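PDB 3TGH: glideosome-associated protein 50 from Plasmodium falciparum 3D7, which is a component of the glideosome complex and may help assemble it at the parasite's inner membrane complex for gliding motility and host cell invasion. Local coordinates for residues S211-A214 against Y215-P219; N177-K180 against S181-V185; W121-N125 against Y126-Y130; D54-W57 against K58-E62. One frame throughout, in Å; residues are numbered along the deposited sequence.

Contact 1. Residues S211-A214 against Y215-P219; sequences SYLA and YYLLP
Tyr212 and Tyr216, one helical turn apart, meet ring to ring: CD2 of Tyr216 lies over one face of the Tyr212 ring, toward its rim, 3.5 Å from Tyr212 CE2. With the planes at 55° the pair is neither a stack nor a T. Different first torsions turn the rings together, Tyr212 with CG anti to its amide nitrogen (chi1 179°), Tyr216 with CG anti to its carbonyl carbon (chi1 -68°). The close-packed side belongs to Leu213, Leu217 and Leu218, all buried; Leu213 CD2 lies 4.0 Å from Leu217 CB. Here the helix also breaks its regular pattern, since Leu213 O takes two backbone hydrogens, from Leu217 N at 2.7 Å and from Leu218 N at 2.9 Å. On the exposed side are Ser211, Tyr215, Tyr216 and Pro219; Tyr215 CD2 sits over the centre of the Tyr216 ring, 3.5 Å above its plane. The hydroxyl of Tyr212 bonds to Leu162 O, and the nearest atoms of the Tyr212 side chain and of the metal-binding His172, and of a bound cobalt ion, are about 4 Å apart. Leu217 packs on Trp176 and Leu179 of helix 169-189, while Leu218 touches Met245 and His247 of strand 245-250.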
loop_
_atom_site.group_PDB
_atom_site.type_symbol
_atom_site.label_atom_id
_atom_site.label_comp_id
_atom_site.label_asym_id
_atom_site.label_seq_id
_atom_site.Cartn_x
_atom_site.Cartn_y
_atom_site.Cartn_z
ATOM N N SER A 211 13.412 12.003 -6.278
ATOM C CA SER A 211 13.610 13.374 -5.790
ATOM C C SER A 211 12.350 14.220 -5.997
ATOM O O SER A 211 12.042 15.106 -5.192
ATOM C CB SER A 211 14.838 14.033 -6.445
ATOM O OG SER A 211 14.731 14.057 -7.862
ATOM N N TYR A 212 11.619 13.941 -7.071
ATOM C CA TYR A 212 10.329 14.583 -7.328
ATOM C C TYR A 212 9.349 14.378 -6.168
ATOM O O TYR A 212 8.767 15.338 -5.671
ATOM C CB TYR A 212 9.732 14.053 -8.631
ATOM C CG TYR A 212 8.384 14.644 -8.983
ATOM C CD1 TYR A 212 7.214 13.982 -8.642
ATOM C CD2 TYR A 212 8.281 15.856 -9.666
ATOM C CE1 TYR A 212 5.977 14.504 -8.958
ATOM C CE2 TYR A 212 7.035 16.390 -9.995
ATOM C CZ TYR A 212 5.887 15.700 -9.630
ATOM O OH TYR A 212 4.645 16.193 -9.939
ATOM N N LEU A 213 9.162 13.127 -5.745
ATOM C CA LEU A 213 8.294 12.851 -4.599
ATOM C C LEU A 213 8.921 13.388 -3.308
ATOM O O LEU A 213 8.208 13.861 -2.435
ATOM C CB LEU A 213 7.960 11.357 -4.486
ATOM C CG LEU A 213 7.114 10.748 -5.616
ATOM C CD1 LEU A 213 6.909 9.256 -5.363
ATOM C CD2 LEU A 213 5.774 11.481 -5.773
ATOM N N ALA A 214 10.249 13.352 -3.198
ATOM C CA ALA A 214 10.930 13.976 -2.052
ATOM C C ALA A 214 10.614 15.466 -1.935
ATOM O O ALA A 214 10.455 15.988 -0.829
ATOM C CB ALA A 214 12.449 13.758 -2.130
ATOM N N TYR A 215 10.519 16.152 -3.068
ATOM C CA TYR A 215 10.246 17.593 -3.052
ATOM C C TYR A 215 8.765 17.920 -2.860
ATOM O O TYR A 215 8.435 18.861 -2.138
ATOM C CB TYR A 215 10.753 18.264 -4.326
ATOM C CG TYR A 215 10.709 19.778 -4.245
ATOM C CD1 TYR A 215 11.739 20.495 -3.634
ATOM C CD2 TYR A 215 9.626 20.491 -4.757
ATOM C CE1 TYR A 215 11.693 21.893 -3.548
ATOM C CE2 TYR A 215 9.572 21.886 -4.676
ATOM C CZ TYR A 215 10.606 22.578 -4.073
ATOM O OH TYR A 215 10.551 23.952 -3.995
ATOM N N TYR A 216 7.878 17.156 -3.503
ATOM C CA TYR A 216 6.438 17.463 -3.493
ATOM C C TYR A 216 5.591 16.630 -2.539
ATOM O O TYR A 216 4.637 17.145 -1.966
ATOM C CB TYR A 216 5.846 17.343 -4.900
ATOM C CG TYR A 216 6.345 18.411 -5.843
ATOM C CD1 TYR A 216 5.969 19.740 -5.675
ATOM C CD2 TYR A 216 7.197 18.097 -6.895
ATOM C CE1 TYR A 216 6.428 20.732 -6.536
ATOM C CE2 TYR A 216 7.666 19.081 -7.761
ATOM C CZ TYR A 216 7.278 20.397 -7.573
ATOM O OH TYR A 216 7.734 21.379 -8.425
ATOM N N LEU A 217 5.903 15.347 -2.388
ATOM C CA LEU A 217 5.054 14.455 -1.577
ATOM C C LEU A 217 5.528 14.489 -0.125
ATOM O O LEU A 217 4.724 14.670 0.791
ATOM C CB LEU A 217 5.115 13.020 -2.112
ATOM C CG LEU A 217 3.949 12.023 -1.969
ATOM C CD1 LEU A 217 4.490 10.601 -1.828
ATOM C CD2 LEU A 217 2.947 12.358 -0.860
ATOM N N LEU A 218 6.835 14.330 0.081
ATOM C CA LEU A 218 7.379 14.177 1.438
ATOM C C LEU A 218 7.008 15.299 2.420
ATOM O O LEU A 218 6.678 15.008 3.573
ATOM C CB LEU A 218 8.895 13.959 1.411
ATOM C CG LEU A 218 9.562 13.668 2.761
ATOM C CD1 LEU A 218 8.961 12.438 3.437
ATOM C CD2 LEU A 218 11.074 13.502 2.578
ATOM N N PRO A 219 7.054 16.574 1.982
ATOM C CA PRO A 219 6.685 17.655 2.901
ATOM C C PRO A 219 5.248 17.558 3.425
ATOM O O PRO A 219 4.997 17.903 4.583
ATOM C CB PRO A 219 6.871 18.918 2.051
ATOM C CG PRO A 219 7.878 18.528 1.030
ATOM C CD PRO A 219 7.555 17.106 0.703
#

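Contact 2. Residues N177-K180 against S181-V185; sequences NDLK and SQLSV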
loop_
_atom_site.group_PDB
_atom_site.type_symbol
_atom_site.label_atom_id
_atom_site.label_comp_id
_atom_site.label_asym_id
_atom_site.label_seq_id
_atom_site.Cartn_x
_atom_site.Cartn_y
_atom_site.Cartn_z
ATOM N N ASN A 177 -4.762 17.565 -4.766
ATOM C CA ASN A 177 -5.654 18.289 -3.851
ATOM C C ASN A 177 -6.416 17.333 -2.931
ATOM O O ASN A 177 -6.584 17.609 -1.745
ATOM C CB ASN A 177 -6.623 19.193 -4.626
ATOM C CG ASN A 177 -5.929 20.408 -5.233
ATOM O OD1 ASN A 177 -4.947 20.914 -4.686
ATOM N ND2 ASN A 177 -6.438 20.877 -6.368
ATOM N N ASP A 178 -6.848 16.199 -3.468
ATOM C CA ASP A 178 -7.494 15.175 -2.634
ATOM C C ASP A 178 -6.529 14.644 -1.559
ATOM O O ASP A 178 -6.897 14.492 -0.400
ATOM C CB ASP A 178 -8.026 14.032 -3.491
ATOM C CG ASP A 178 -9.276 14.410 -4.278
ATOM O OD1 ASP A 178 -9.793 15.533 -4.104
ATOM O OD2 ASP A 178 -9.755 13.572 -5.076
ATOM N N LEU A 179 -5.289 14.369 -1.955
ATOM C CA LEU A 179 -4.253 13.929 -1.019
ATOM C C LEU A 179 -4.085 14.926 0.128
ATOM O O LEU A 179 -4.038 14.537 1.297
ATOM C CB LEU A 179 -2.913 13.749 -1.744
ATOM C CG LEU A 179 -1.934 12.652 -1.300
ATOM C CD1 LEU A 179 -0.478 13.083 -1.569
ATOM C CD2 LEU A 179 -2.109 12.172 0.136
ATOM N N LYS A 180 -4.008 16.215 -0.210
ATOM C CA LYS A 180 -3.881 17.261 0.794
ATOM C C LYS A 180 -5.082 17.286 1.740
ATOM O O LYS A 180 -4.915 17.445 2.951
ATOM C CB LYS A 180 -3.679 18.632 0.141
ATOM C CG LYS A 180 -2.316 18.787 -0.533
ATOM C CD LYS A 180 -2.214 20.086 -1.344
ATOM C CE LYS A 180 -0.829 20.245 -1.960
ATOM N NZ LYS A 180 -0.717 21.445 -2.853
ATOM N N SER A 181 -6.276 17.107 1.183
ATOM C CA SER A 181 -7.508 17.050 1.975
ATOM C C SER A 181 -7.509 15.837 2.902
ATOM O O SER A 181 -7.802 15.962 4.081
ATOM C CB SER A 181 -8.735 17.021 1.067
ATOM O OG SER A 181 -8.820 18.211 0.306
ATOM N N GLN A 182 -7.158 14.668 2.371
ATOM C CA GLN A 182 -7.073 13.452 3.185
ATOM C C GLN A 182 -6.104 13.606 4.364
ATOM O O GLN A 182 -6.407 13.210 5.484
ATOM C CB GLN A 182 -6.642 12.263 2.321
ATOM C CG GLN A 182 -7.664 11.842 1.282
ATOM C CD GLN A 182 -7.075 10.987 0.178
ATOM O OE1 GLN A 182 -5.890 11.101 -0.145
ATOM N NE2 GLN A 182 -7.907 10.144 -0.430
ATOM N N LEU A 183 -4.924 14.172 4.112
ATOM C CA LEU A 183 -3.926 14.328 5.165
ATOM C C LEU A 183 -4.371 15.357 6.201
ATOM O O LEU A 183 -4.144 15.174 7.400
ATOM C CB LEU A 183 -2.564 14.710 4.568
ATOM C CG LEU A 183 -1.879 13.598 3.768
ATOM C CD1 LEU A 183 -0.726 14.195 2.931
ATOM C CD2 LEU A 183 -1.368 12.486 4.661
ATOM N N SER A 184 -5.027 16.419 5.740
ATOM C CA SER A 184 -5.574 17.447 6.630
ATOM C C SER A 184 -6.599 16.880 7.618
ATOM O O SER A 184 -6.632 17.280 8.783
ATOM C CB SER A 184 -6.219 18.566 5.815
ATOM O OG SER A 184 -6.661 19.609 6.661
ATOM N N VAL A 185 -7.427 15.954 7.148
ATOM C CA VAL A 185 -8.403 15.283 8.011
ATOM C C VAL A 185 -7.704 14.285 8.932
ATOM O O VAL A 185 -7.960 14.267 10.136
ATOM C CB VAL A 185 -9.501 14.582 7.191
ATOM C CG1 VAL A 185 -10.392 13.716 8.090
ATOM C CG2 VAL A 185 -10.341 15.614 6.441
HETATM O O HOH W 1 -7.003 20.177 -0.980
#
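Ser181 opens the second half of this helical run by donating its backbone N to Asn177 O at 3.0 Å. Its hydroxyl stands beside the amide nitrogen (chi1 -63°), where one water bridges the turn: the water donates to Asn177 O at 2.7 Å and pairs with Ser181 OG at 3.0 Å. Gln182 follows with the straightest bond of the four that join the two halves, N to Asp178 O at 2.8 Å with an N-H...O angle of 169°. Its CG rests 3.2 Å from that same Asp178 O, and the extended chain carries the amide on to His129, which pairs with Gln182 NE2. Leu183 comes next, its N bonded to Leu179 O. The two leucine side chains lie alongside each other and point the same way, Leu179 CD2 meeting Leu183 CD1 at 3.7 Å. Ser184 N then closes on Lys180 O at 3.0 Å. One side of the helix thus packs on Ile155 of strand 148-156 through Leu179 and Leu183, while Lys180, which also touches Leu220, and Ser184 are exposed. Helix 169-189 is the crossover of a beta-alpha-beta unit, joining strand 148-156 to strand 192-196.

Contact 3. Residues W121-N125 against Y126-Y130; sequences WIMPN and YWYHY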
loop_
_atom_site.group_PDB
_atom_site.type_symbol
_atom_site.label_atom_id
_atom_site.label_comp_id
_atom_site.label_asym_id
_atom_site.label_seq_id
_atom_site.Cartn_x
_atom_site.Cartn_y
_atom_site.Cartn_z
ATOM N N TRP A 121 -11.087 -7.756 -4.146
ATOM C CA TRP A 121 -10.347 -6.700 -4.831
ATOM C C TRP A 121 -11.034 -5.351 -4.612
ATOM O O TRP A 121 -12.185 -5.176 -5.002
ATOM C CB TRP A 121 -10.301 -7.059 -6.313
ATOM C CG TRP A 121 -9.486 -6.184 -7.196
ATOM C CD1 TRP A 121 -9.908 -5.066 -7.851
ATOM C CD2 TRP A 121 -8.128 -6.387 -7.586
ATOM N NE1 TRP A 121 -8.890 -4.545 -8.606
ATOM C CE2 TRP A 121 -7.786 -5.337 -8.465
ATOM C CE3 TRP A 121 -7.163 -7.347 -7.273
ATOM C CZ2 TRP A 121 -6.521 -5.225 -9.036
ATOM C CZ3 TRP A 121 -5.904 -7.232 -7.852
ATOM C CH2 TRP A 121 -5.598 -6.176 -8.713
ATOM N N ILE A 122 -10.331 -4.421 -3.965
ATOM C CA ILE A 122 -10.865 -3.101 -3.655
ATOM C C ILE A 122 -9.962 -2.032 -4.263
ATOM O O ILE A 122 -8.774 -1.946 -3.940
ATOM C CB ILE A 122 -10.991 -2.880 -2.142
ATOM C CG1 ILE A 122 -11.943 -3.919 -1.540
ATOM C CG2 ILE A 122 -11.490 -1.462 -1.838
ATOM C CD1 ILE A 122 -12.179 -3.747 -0.066
ATOM N N MET A 123 -10.531 -1.245 -5.173
ATOM C CA MET A 123 -9.836 -0.080 -5.730
ATOM C C MET A 123 -10.915 0.842 -6.323
ATOM O O MET A 123 -11.164 0.820 -7.531
ATOM C CB MET A 123 -8.799 -0.487 -6.784
ATOM C CG MET A 123 -7.850 0.653 -7.090
ATOM S SD MET A 123 -6.563 0.247 -8.291
ATOM C CE MET A 123 -7.523 0.381 -9.804
ATOM N N PRO A 124 -11.584 1.632 -5.465
ATOM C CA PRO A 124 -12.739 2.440 -5.906
ATOM C C PRO A 124 -12.363 3.611 -6.830
ATOM O O PRO A 124 -13.217 4.125 -7.566
ATOM C CB PRO A 124 -13.342 2.938 -4.592
ATOM C CG PRO A 124 -12.225 2.908 -3.624
ATOM C CD PRO A 124 -11.326 1.779 -4.024
ATOM N N ASN A 125 -11.089 4.001 -6.782
ATOM C CA ASN A 125 -10.513 5.010 -7.656
ATOM C C ASN A 125 -9.000 4.789 -7.630
ATOM O O ASN A 125 -8.503 4.004 -6.808
ATOM C CB ASN A 125 -10.871 6.421 -7.181
ATOM C CG ASN A 125 -10.430 7.506 -8.165
ATOM O OD1 ASN A 125 -10.530 7.335 -9.377
ATOM N ND2 ASN A 125 -9.919 8.615 -7.637
ATOM N N TYR A 126 -8.281 5.461 -8.523
ATOM C CA TYR A 126 -6.823 5.333 -8.593
ATOM C C TYR A 126 -6.150 5.840 -7.310
ATOM O O TYR A 126 -5.060 5.385 -6.968
ATOM C CB TYR A 126 -6.292 6.055 -9.832
ATOM C CG TYR A 126 -6.873 5.507 -11.120
ATOM C CD1 TYR A 126 -6.546 4.225 -11.559
ATOM C CD2 TYR A 126 -7.804 6.236 -11.860
ATOM C CE1 TYR A 126 -7.100 3.694 -12.716
ATOM C CE2 TYR A 126 -8.367 5.707 -13.030
ATOM C CZ TYR A 126 -8.003 4.439 -13.450
ATOM O OH TYR A 126 -8.541 3.892 -14.596
ATOM N N TRP A 127 -6.813 6.769 -6.617
ATOM C CA TRP A 127 -6.423 7.223 -5.292
ATOM C C TRP A 127 -7.678 7.270 -4.418
ATOM O O TRP A 127 -8.775 7.579 -4.905
ATOM C CB TRP A 127 -5.739 8.598 -5.333
ATOM C CG TRP A 127 -6.623 9.716 -5.807
ATOM C CD1 TRP A 127 -7.322 10.592 -5.040
ATOM C CD2 TRP A 127 -6.897 10.056 -7.166
ATOM N NE1 TRP A 127 -8.022 11.469 -5.845
ATOM C CE2 TRP A 127 -7.777 11.152 -7.156
ATOM C CE3 TRP A 127 -6.474 9.538 -8.401
ATOM C CZ2 TRP A 127 -8.257 11.738 -8.330
ATOM C CZ3 TRP A 127 -6.950 10.114 -9.565
ATOM C CH2 TRP A 127 -7.831 11.206 -9.523
ATOM N N TYR A 128 -7.517 6.964 -3.136
ATOM C CA TYR A 128 -8.657 6.877 -2.208
ATOM C C TYR A 128 -8.163 6.753 -0.762
ATOM O O TYR A 128 -6.962 6.877 -0.487
ATOM C CB TYR A 128 -9.593 5.705 -2.595
ATOM C CG TYR A 128 -8.969 4.317 -2.517
ATOM C CD1 TYR A 128 -8.185 3.829 -3.555
ATOM C CD2 TYR A 128 -9.194 3.485 -1.412
ATOM C CE1 TYR A 128 -7.599 2.584 -3.492
ATOM C CE2 TYR A 128 -8.628 2.217 -1.340
ATOM C CZ TYR A 128 -7.813 1.778 -2.382
ATOM O OH TYR A 128 -7.253 0.525 -2.328
ATOM N N HIS A 129 -9.085 6.546 0.170
ATOM C CA HIS A 129 -8.727 6.405 1.585
ATOM C C HIS A 129 -9.629 5.397 2.254
ATOM O O HIS A 129 -10.709 5.092 1.748
ATOM C CB HIS A 129 -8.845 7.747 2.304
ATOM C CG HIS A 129 -10.149 8.432 2.057
ATOM N ND1 HIS A 129 -10.304 9.406 1.097
ATOM C CD2 HIS A 129 -11.378 8.235 2.595
ATOM C CE1 HIS A 129 -11.560 9.813 1.084
ATOM N NE2 HIS A 129 -12.232 9.122 1.987
ATOM N N TYR A 130 -9.166 4.900 3.395
ATOM C CA TYR A 130 -9.907 3.968 4.237
ATOM C C TYR A 130 -9.584 4.334 5.684
ATOM O O TYR A 130 -8.437 4.260 6.118
ATOM C CB TYR A 130 -9.487 2.531 3.923
ATOM C CG TYR A 130 -10.001 1.482 4.887
ATOM C CD1 TYR A 130 -11.363 1.269 5.052
ATOM C CD2 TYR A 130 -9.114 0.676 5.610
ATOM C CE1 TYR A 130 -11.840 0.296 5.934
ATOM C CE2 TYR A 130 -9.579 -0.297 6.493
ATOM C CZ TYR A 130 -10.940 -0.480 6.648
ATOM O OH TYR A 130 -11.397 -1.446 7.515
#
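Pro124 sits squarely on the Tyr128 ring: CD of Pro124 is 3.5 Å from the centroid of that ring and only 2° off its normal, a CH-pi contact over the face. CG of Pro124 touches the same ring nearer its root, 3.7 Å from Tyr128 CG, and the two side chains cross at about a right angle. Tyr128 reaches back under the proline because its CG lies between the backbone N and the carbonyl carbon (chi1 63°). Met123 adds CG beside the ring, 4.1 Å from Tyr128 CE1, and carries its methyl CE toward Tyr126. The second centre is Asn125, whose ND2 is used twice. It lies 3.3 Å above the plane of the Trp127 indole, over its centre, and donates to Trp127 O at 3.1 Å. That bond is bent, 136° at the hydrogen, but arrives in the carbonyl plane on a lone pair.

Second-shell bonds fix these groups: Thr330 OG1 holds Asn125 OD1, Asp178 OD2 takes the Trp127 indole N-H, and Tyr128 OH pairs with Thr78 O. Phe156 stacks with the Tyr128 ring, while Tyr126 packs against Tyr89 and Leu93 of helix 89-97. The whole is a buried connection between strand 120-122, at the border of one mixed sheet, and strand 128-136, at the border of the other, in the two-sheet core of the metallophosphoesterase fold.

Contact 4. Residues D54-W57 against K58-E62; sequences DPAW and KNLYE
Trp57 O stands oblique to the Tyr61 ring and 3.3 Å from Tyr61 CB, one turn along the helix. Both aromatic side chains of these residues then meet Trp121 edge-to-face; Trp57 adds Phe45 edge-to-face, Lys95 by cation-pi and an indole NE1 bond to Gly51 O, and Tyr61 adds Phe76 edge-to-face and a hydroxyl bond to Pro119 O. Tyr61 has CG anti to its amide nitrogen (chi1 178°), whereas Trp57 has CG beside its own. The backbone widens at residues 58-62: Trp57 O receives Glu62 N at 3.0 Å, almost straight at 176°, and Tyr61 N only weakly at 3.3 Å. This is a pi-type turn within helix 56-62, which links strands 37-40 and 75-78 in a beta-alpha-beta unit. At the start of the helix Asp54 supplies the capping bond, its OD1 accepting Ala56 N at 2.9 Å from above the carboxylate plane, while OD2 pairs with Lys50 N. A water spans the first turn, donating to Asp54 O at 2.7 Å and accepting from Lys58 N at 3.1 Å. Next come regular bonds, Asn59 N to Pro55 O at 2.9 Å and Leu60 N to Ala56 O. On the exposed side, the amide of Asn59 lies against the proline, ND2 3.6 Å from Pro55 CB, and Lys58 forms a salt bridge with Asp63.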
loop_
_atom_site.group_PDB
_atom_site.type_symbol
_atom_site.label_atom_id
_atom_site.label_comp_id
_atom_site.label_asym_id
_atom_site.label_seq_id
_atom_site.Cartn_x
_atom_site.Cartn_y
_atom_site.Cartn_z
ATOM N N ASP A 54 -9.473 -11.063 -18.979
ATOM C CA ASP A 54 -8.117 -11.581 -19.158
ATOM C C ASP A 54 -7.954 -12.809 -18.250
ATOM O O ASP A 54 -8.239 -12.727 -17.051
ATOM C CB ASP A 54 -7.098 -10.488 -18.783
ATOM C CG ASP A 54 -5.659 -10.841 -19.162
ATOM O OD1 ASP A 54 -5.314 -12.036 -19.242
ATOM O OD2 ASP A 54 -4.857 -9.899 -19.369
ATOM N N PRO A 55 -7.519 -13.957 -18.815
ATOM C CA PRO A 55 -7.204 -15.138 -17.998
ATOM C C PRO A 55 -6.250 -14.853 -16.832
ATOM O O PRO A 55 -6.267 -15.579 -15.832
ATOM C CB PRO A 55 -6.534 -16.084 -19.000
ATOM C CG PRO A 55 -7.133 -15.724 -20.306
ATOM C CD PRO A 55 -7.410 -14.247 -20.259
ATOM N N ALA A 56 -5.436 -13.803 -16.961
ATOM C CA ALA A 56 -4.488 -13.419 -15.914
ATOM C C ALA A 56 -5.141 -13.166 -14.548
ATOM O O ALA A 56 -4.521 -13.424 -13.518
ATOM C CB ALA A 56 -3.674 -12.202 -16.354
ATOM N N TRP A 57 -6.383 -12.678 -14.527
ATOM C CA TRP A 57 -7.094 -12.497 -13.249
ATOM C C TRP A 57 -7.197 -13.822 -12.492
ATOM O O TRP A 57 -6.922 -13.896 -11.293
ATOM C CB TRP A 57 -8.499 -11.921 -13.454
ATOM C CG TRP A 57 -8.539 -10.486 -13.873
ATOM C CD1 TRP A 57 -8.817 -10.002 -15.120
ATOM C CD2 TRP A 57 -8.326 -9.339 -13.039
ATOM N NE1 TRP A 57 -8.785 -8.633 -15.119
ATOM C CE2 TRP A 57 -8.492 -8.196 -13.853
ATOM C CE3 TRP A 57 -8.011 -9.167 -11.686
ATOM C CZ2 TRP A 57 -8.340 -6.895 -13.358
ATOM C CZ3 TRP A 57 -7.874 -7.877 -11.194
ATOM C CH2 TRP A 57 -8.047 -6.760 -12.026
ATOM N N LYS A 58 -7.602 -14.867 -13.201
ATOM C CA LYS A 58 -7.716 -16.193 -12.609
ATOM C C LYS A 58 -6.345 -16.811 -12.327
ATOM O O LYS A 58 -6.095 -17.317 -11.224
ATOM C CB LYS A 58 -8.528 -17.116 -13.516
ATOM C CG LYS A 58 -8.889 -18.441 -12.868
ATOM C CD LYS A 58 -9.855 -19.238 -13.729
ATOM C CE LYS A 58 -10.286 -20.521 -13.032
ATOM N NZ LYS A 58 -9.160 -21.479 -12.862
ATOM N N ASN A 59 -5.463 -16.755 -13.321
ATOM C CA ASN A 59 -4.171 -17.450 -13.259
ATOM C C ASN A 59 -3.154 -16.851 -12.289
ATOM O O ASN A 59 -2.384 -17.595 -11.683
ATOM C CB ASN A 59 -3.536 -17.529 -14.653
ATOM C CG ASN A 59 -4.351 -18.362 -15.621
ATOM O OD1 ASN A 59 -5.014 -19.330 -15.232
ATOM N ND2 ASN A 59 -4.295 -18.002 -16.896
ATOM N N LEU A 60 -3.146 -15.524 -12.144
ATOM C CA LEU A 60 -2.153 -14.847 -11.307
ATOM C C LEU A 60 -2.679 -14.342 -9.966
ATOM O O LEU A 60 -1.883 -13.994 -9.105
ATOM C CB LEU A 60 -1.509 -13.683 -12.069
ATOM C CG LEU A 60 -0.802 -14.034 -13.380
ATOM C CD1 LEU A 60 -0.235 -12.778 -14.044
ATOM C CD2 LEU A 60 0.299 -15.062 -13.137
ATOM N N TYR A 61 -4.000 -14.288 -9.786
ATOM C CA TYR A 61 -4.573 -13.769 -8.547
ATOM C C TYR A 61 -5.492 -14.797 -7.907
ATOM O O TYR A 61 -5.184 -15.321 -6.837
ATOM C CB TYR A 61 -5.314 -12.458 -8.804
ATOM C CG TYR A 61 -5.989 -11.842 -7.591
ATOM C CD1 TYR A 61 -5.259 -11.114 -6.661
ATOM C CD2 TYR A 61 -7.365 -11.970 -7.389
ATOM C CE1 TYR A 61 -5.878 -10.527 -5.552
ATOM C CE2 TYR A 61 -7.989 -11.393 -6.278
ATOM C CZ TYR A 61 -7.227 -10.672 -5.365
ATOM O OH TYR A 61 -7.815 -10.081 -4.275
ATOM N N GLU A 62 -6.602 -15.097 -8.575
ATOM C CA GLU A 62 -7.639 -15.954 -8.000
ATOM C C GLU A 62 -7.120 -17.340 -7.628
ATOM O O GLU A 62 -7.397 -17.829 -6.536
ATOM C CB GLU A 62 -8.820 -16.115 -8.955
ATOM C CG GLU A 62 -9.545 -14.819 -9.300
ATOM C CD GLU A 62 -10.652 -15.025 -10.333
ATOM O OE1 GLU A 62 -10.974 -16.185 -10.663
ATOM O OE2 GLU A 62 -11.198 -14.019 -10.819
HETATM O O HOH W 2 -9.656 -14.412 -15.532
#

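Along the chain the order is contact 4, contact 3, contact 2, contact 1, all within the calcineurin-like phosphoesterase part of the protein. Neighbours in this order touch: contacts 3 and 4 through aromatic rings, contacts 2 and 3 through two probable side-chain hydrogen bonds, and contacts 1 and 2 through a pair of leucines. Their centres are 20, 15 and 15 Å apart, whereas contacts 1 and 4 are 35 Å apart, on opposite sides of the chain's centre. Contact 3 crosses between the two mixed sheets, with helix 56-62 at one end and helix 169-189 at the other. Contact 1 comes nearest a bound cobalt ion, and from it a chain of packing contacts and probable hydrogen bonds runs to helix 56-62.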